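Local coordinates for prolyl-tRNA synthetase (Giardia lamblia ATCC 50803, PDB 3IAL), which probably charges tRNA(Pro) with L-proline at the expense of ATP, and is captured here with its prolyl-adenylate intermediate bound, at residues Arg461-Thr466 with Pro497-Ala502. Residues are numbered along the deposited sequence; the frame is centred on the assembly and turned at random.
Sequences RFPFYT and PGEVCA
In the C-terminal domain of this class II synthetase, a loop laid across a β-strand illustrates how one backbone hydrogen bond and a cysteine's sulfur-aromatic contacts can join an irregular chain to a strand. The strand 459-464 pairs in antiparallel fashion with strand 510-515, and residues 499-502, from the loop that precedes the latter, run at 104° to residues 462-465. The crossing is pinned where Ala502 N donates to Pro463 O over 2.9 Å. The bond is nearly straight at the hydrogen, 169°, yet the N-H comes from above the carbonyl plane; the same oxygen also receives a CA-H contact from Cys501.

Cys501 is the side chain to follow. Cys501 CB lies 3.7 Å from Tyr465 CB, where the strand gives way to loop. With SG anti to the backbone N (chi1 172°), the sulfur is brought beside two aromatic rings, and Cys501 SG lies 3.3 Å from Tyr465 N. Cys501 SG approaches the Phe464 ring obliquely, 3.6 Å from Phe464 CD1, and meets Tyr465 at the ring's edge, 3.8 Å from Tyr465 CD2. Tyr465 CD2 in turn rests over one face of the Phe464 ring near its rim, so the three groups form a compact cluster. Phe464 also leans on Met512 of the neighbouring strand.

Beyond the pinned carbonyl, Ala502 CB packs against Phe462 CB at 3.9 Å. The Pro463 ring is crossed at about a right angle by the extended side chain of Glu499, whose OE1 is hydrogen-bonded to the hydroxyl of Tyr511, and Pro463 CG lies 3.3 Å from Val500 O.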
ATOM      1  N   ARG B 461     -32.979 -17.197 -11.951  1.00 31.08           N
ATOM      2  CA  ARG B 461     -33.613 -15.934 -12.298  1.00 32.66           C
ATOM      3  C   ARG B 461     -35.098 -16.176 -12.527  1.00 32.08           C
ATOM      4  O   ARG B 461     -35.474 -17.114 -13.212  1.00 33.56           O
ATOM      5  CB  ARG B 461     -32.963 -15.376 -13.559  1.00 34.33           C
ATOM      6  CG  ARG B 461     -33.421 -13.990 -13.972  1.00 36.38           C
ATOM      7  CD  ARG B 461     -32.651 -13.565 -15.195  1.00 36.75           C
ATOM      8  NE  ARG B 461     -33.096 -12.285 -15.744  1.00 37.52           N
ATOM      9  CZ  ARG B 461     -34.045 -12.134 -16.668  1.00 38.15           C
ATOM     10  NH1 ARG B 461     -34.703 -13.182 -17.153  1.00 32.72           N
ATOM     11  NH2 ARG B 461     -34.352 -10.914 -17.106  1.00 41.57           N
ATOM     12  N   PHE B 462     -35.943 -15.349 -11.928  1.00 31.65           N
ATOM     13  CA  PHE B 462     -37.383 -15.572 -11.991  1.00 31.14           C
ATOM     14  C   PHE B 462     -38.165 -14.278 -11.823  1.00 31.35           C
ATOM     15  O   PHE B 462     -37.794 -13.427 -11.010  1.00 30.26           O
ATOM     16  CB  PHE B 462     -37.820 -16.598 -10.935  1.00 31.05           C
ATOM     17  CG  PHE B 462     -37.534 -16.189  -9.502  1.00 31.83           C
ATOM     18  CD1 PHE B 462     -38.522 -15.607  -8.719  1.00 33.10           C
ATOM     19  CD2 PHE B 462     -36.300 -16.432  -8.928  1.00 31.71           C
ATOM     20  CE1 PHE B 462     -38.272 -15.249  -7.396  1.00 33.37           C
ATOM     21  CE2 PHE B 462     -36.043 -16.082  -7.603  1.00 33.21           C
ATOM     22  CZ  PHE B 462     -37.029 -15.490  -6.838  1.00 33.99           C
ATOM     23  N   PRO B 463     -39.256 -14.121 -12.596  1.00 31.26           N
ATOM     24  CA  PRO B 463     -40.105 -12.951 -12.368  1.00 31.71           C
ATOM     25  C   PRO B 463     -40.741 -13.040 -10.980  1.00 30.88           C
ATOM     26  O   PRO B 463     -41.069 -14.143 -10.518  1.00 30.96           O
ATOM     27  CB  PRO B 463     -41.155 -13.020 -13.485  1.00 31.14           C
ATOM     28  CG  PRO B 463     -41.081 -14.410 -14.036  1.00 32.99           C
ATOM     29  CD  PRO B 463     -39.759 -15.003 -13.666  1.00 31.41           C
ATOM     30  N   PHE B 464     -40.893 -11.894 -10.327  1.00 27.54           N
ATOM     31  CA  PHE B 464     -41.329 -11.848  -8.939  1.00 28.75           C
ATOM     32  C   PHE B 464     -42.188 -10.606  -8.709  1.00 28.31           C
ATOM     33  O   PHE B 464     -41.963  -9.571  -9.334  1.00 28.73           O
ATOM     34  CB  PHE B 464     -40.093 -11.856  -8.029  1.00 24.99           C
ATOM     35  CG  PHE B 464     -40.395 -12.039  -6.570  1.00 27.49           C
ATOM     36  CD1 PHE B 464     -41.001 -13.193  -6.106  1.00 29.02           C
ATOM     37  CD2 PHE B 464     -40.027 -11.063  -5.650  1.00 27.04           C
ATOM     38  CE1 PHE B 464     -41.261 -13.365  -4.741  1.00 29.75           C
ATOM     39  CE2 PHE B 464     -40.279 -11.219  -4.303  1.00 28.52           C
ATOM     40  CZ  PHE B 464     -40.900 -12.374  -3.842  1.00 31.85           C
ATOM     41  N   TYR B 465     -43.148 -10.715  -7.794  1.00 28.98           N
ATOM     42  CA  TYR B 465     -44.218  -9.721  -7.656  1.00 32.07           C
ATOM     43  C   TYR B 465     -43.874  -8.433  -6.881  1.00 31.98           C
ATOM     44  O   TYR B 465     -44.647  -7.480  -6.922  1.00 31.93           O
ATOM     45  CB  TYR B 465     -45.453 -10.381  -7.024  1.00 33.61           C
ATOM     46  CG  TYR B 465     -45.410 -10.472  -5.515  1.00 35.84           C
ATOM     47  CD1 TYR B 465     -46.034  -9.502  -4.725  1.00 37.08           C
ATOM     48  CD2 TYR B 465     -44.746 -11.512  -4.879  1.00 31.75           C
ATOM     49  CE1 TYR B 465     -46.002  -9.575  -3.349  1.00 36.63           C
ATOM     50  CE2 TYR B 465     -44.703 -11.588  -3.503  1.00 36.40           C
ATOM     51  CZ  TYR B 465     -45.339 -10.619  -2.742  1.00 37.11           C
ATOM     52  OH  TYR B 465     -45.296 -10.685  -1.370  1.00 42.15           O
ATOM     53  N   THR B 466     -42.747  -8.401  -6.172  1.00 30.49           N
ATOM     54  CA  THR B 466     -42.407  -7.237  -5.359  1.00 30.78           C
ATOM     55  C   THR B 466     -40.903  -7.087  -5.099  1.00 31.29           C
ATOM     56  O   THR B 466     -40.159  -8.062  -5.066  1.00 30.73           O
ATOM     57  CB  THR B 466     -43.118  -7.292  -3.992  1.00 30.73           C
ATOM     58  OG1 THR B 466     -42.901  -6.065  -3.296  1.00 34.30           O
ATOM     59  CG2 THR B 466     -42.587  -8.454  -3.135  1.00 32.37           C
ATOM     60  N   PRO B 497     -44.466  -6.480 -19.870  1.00 48.75           N
ATOM     61  CA  PRO B 497     -45.813  -6.377 -19.302  1.00 47.17           C
ATOM     62  C   PRO B 497     -46.562  -7.705 -19.414  1.00 45.67           C
ATOM     63  O   PRO B 497     -46.354  -8.457 -20.369  1.00 44.65           O
ATOM     64  CB  PRO B 497     -46.475  -5.282 -20.144  1.00 47.24           C
ATOM     65  CG  PRO B 497     -45.682  -5.219 -21.407  1.00 47.56           C
ATOM     66  CD  PRO B 497     -44.284  -5.611 -21.045  1.00 48.15           C
ATOM     67  N   GLY B 498     -47.391  -8.005 -18.420  1.00 44.39           N
ATOM     68  CA  GLY B 498     -48.173  -9.236 -18.419  1.00 43.27           C
ATOM     69  C   GLY B 498     -47.434 -10.479 -17.953  1.00 42.35           C
ATOM     70  O   GLY B 498     -48.023 -11.555 -17.888  1.00 42.28           O
ATOM     71  N   GLU B 499     -46.151 -10.348 -17.623  1.00 41.16           N
ATOM     72  CA  GLU B 499     -45.405 -11.463 -17.044  1.00 40.88           C
ATOM     73  C   GLU B 499     -45.880 -11.645 -15.603  1.00 37.05           C
ATOM     74  O   GLU B 499     -46.241 -10.672 -14.942  1.00 34.97           O
ATOM     75  CB  GLU B 499     -43.895 -11.206 -17.115  1.00 43.47           C
ATOM     76  CG  GLU B 499     -43.054 -12.483 -17.188  1.00 48.64           C
ATOM     77  CD  GLU B 499     -41.702 -12.294 -17.865  1.00 51.42           C
ATOM     78  OE1 GLU B 499     -41.396 -11.177 -18.337  1.00 52.94           O
ATOM     79  OE2 GLU B 499     -40.947 -13.283 -17.940  1.00 55.07           O
ATOM     80  N   VAL B 500     -45.918 -12.886 -15.132  1.00 34.62           N
ATOM     81  CA  VAL B 500     -46.422 -13.175 -13.790  1.00 34.68           C
ATOM     82  C   VAL B 500     -45.317 -13.681 -12.879  1.00 33.07           C
ATOM     83  O   VAL B 500     -44.350 -14.285 -13.335  1.00 33.47           O
ATOM     84  CB  VAL B 500     -47.580 -14.208 -13.803  1.00 35.74           C
ATOM     85  CG1 VAL B 500     -48.815 -13.629 -14.542  1.00 39.05           C
ATOM     86  CG2 VAL B 500     -47.120 -15.542 -14.415  1.00 34.75           C
ATOM     87  N   CYS B 501     -45.483 -13.421 -11.586  1.00 33.30           N
ATOM     88  CA  CYS B 501     -44.547 -13.854 -10.561  1.00 32.07           C
ATOM     89  C   CYS B 501     -44.501 -15.371 -10.505  1.00 31.68           C
ATOM     90  O   CYS B 501     -45.542 -16.014 -10.383  1.00 32.94           O
ATOM     91  CB  CYS B 501     -44.975 -13.295  -9.201  1.00 33.19           C
ATOM     92  SG  CYS B 501     -44.071 -13.914  -7.759  1.00 34.62           S
ATOM     93  N   ALA B 502     -43.293 -15.930 -10.577  1.00 29.71           N
ATOM     94  CA  ALA B 502     -43.078 -17.383 -10.510  1.00 30.10           C
ATOM     95  C   ALA B 502     -43.589 -18.038  -9.226  1.00 28.81           C
ATOM     96  O   ALA B 502     -43.845 -19.240  -9.210  1.00 26.58           O
ATOM     97  CB  ALA B 502     -41.595 -17.696 -10.666  1.00 28.61           C
TER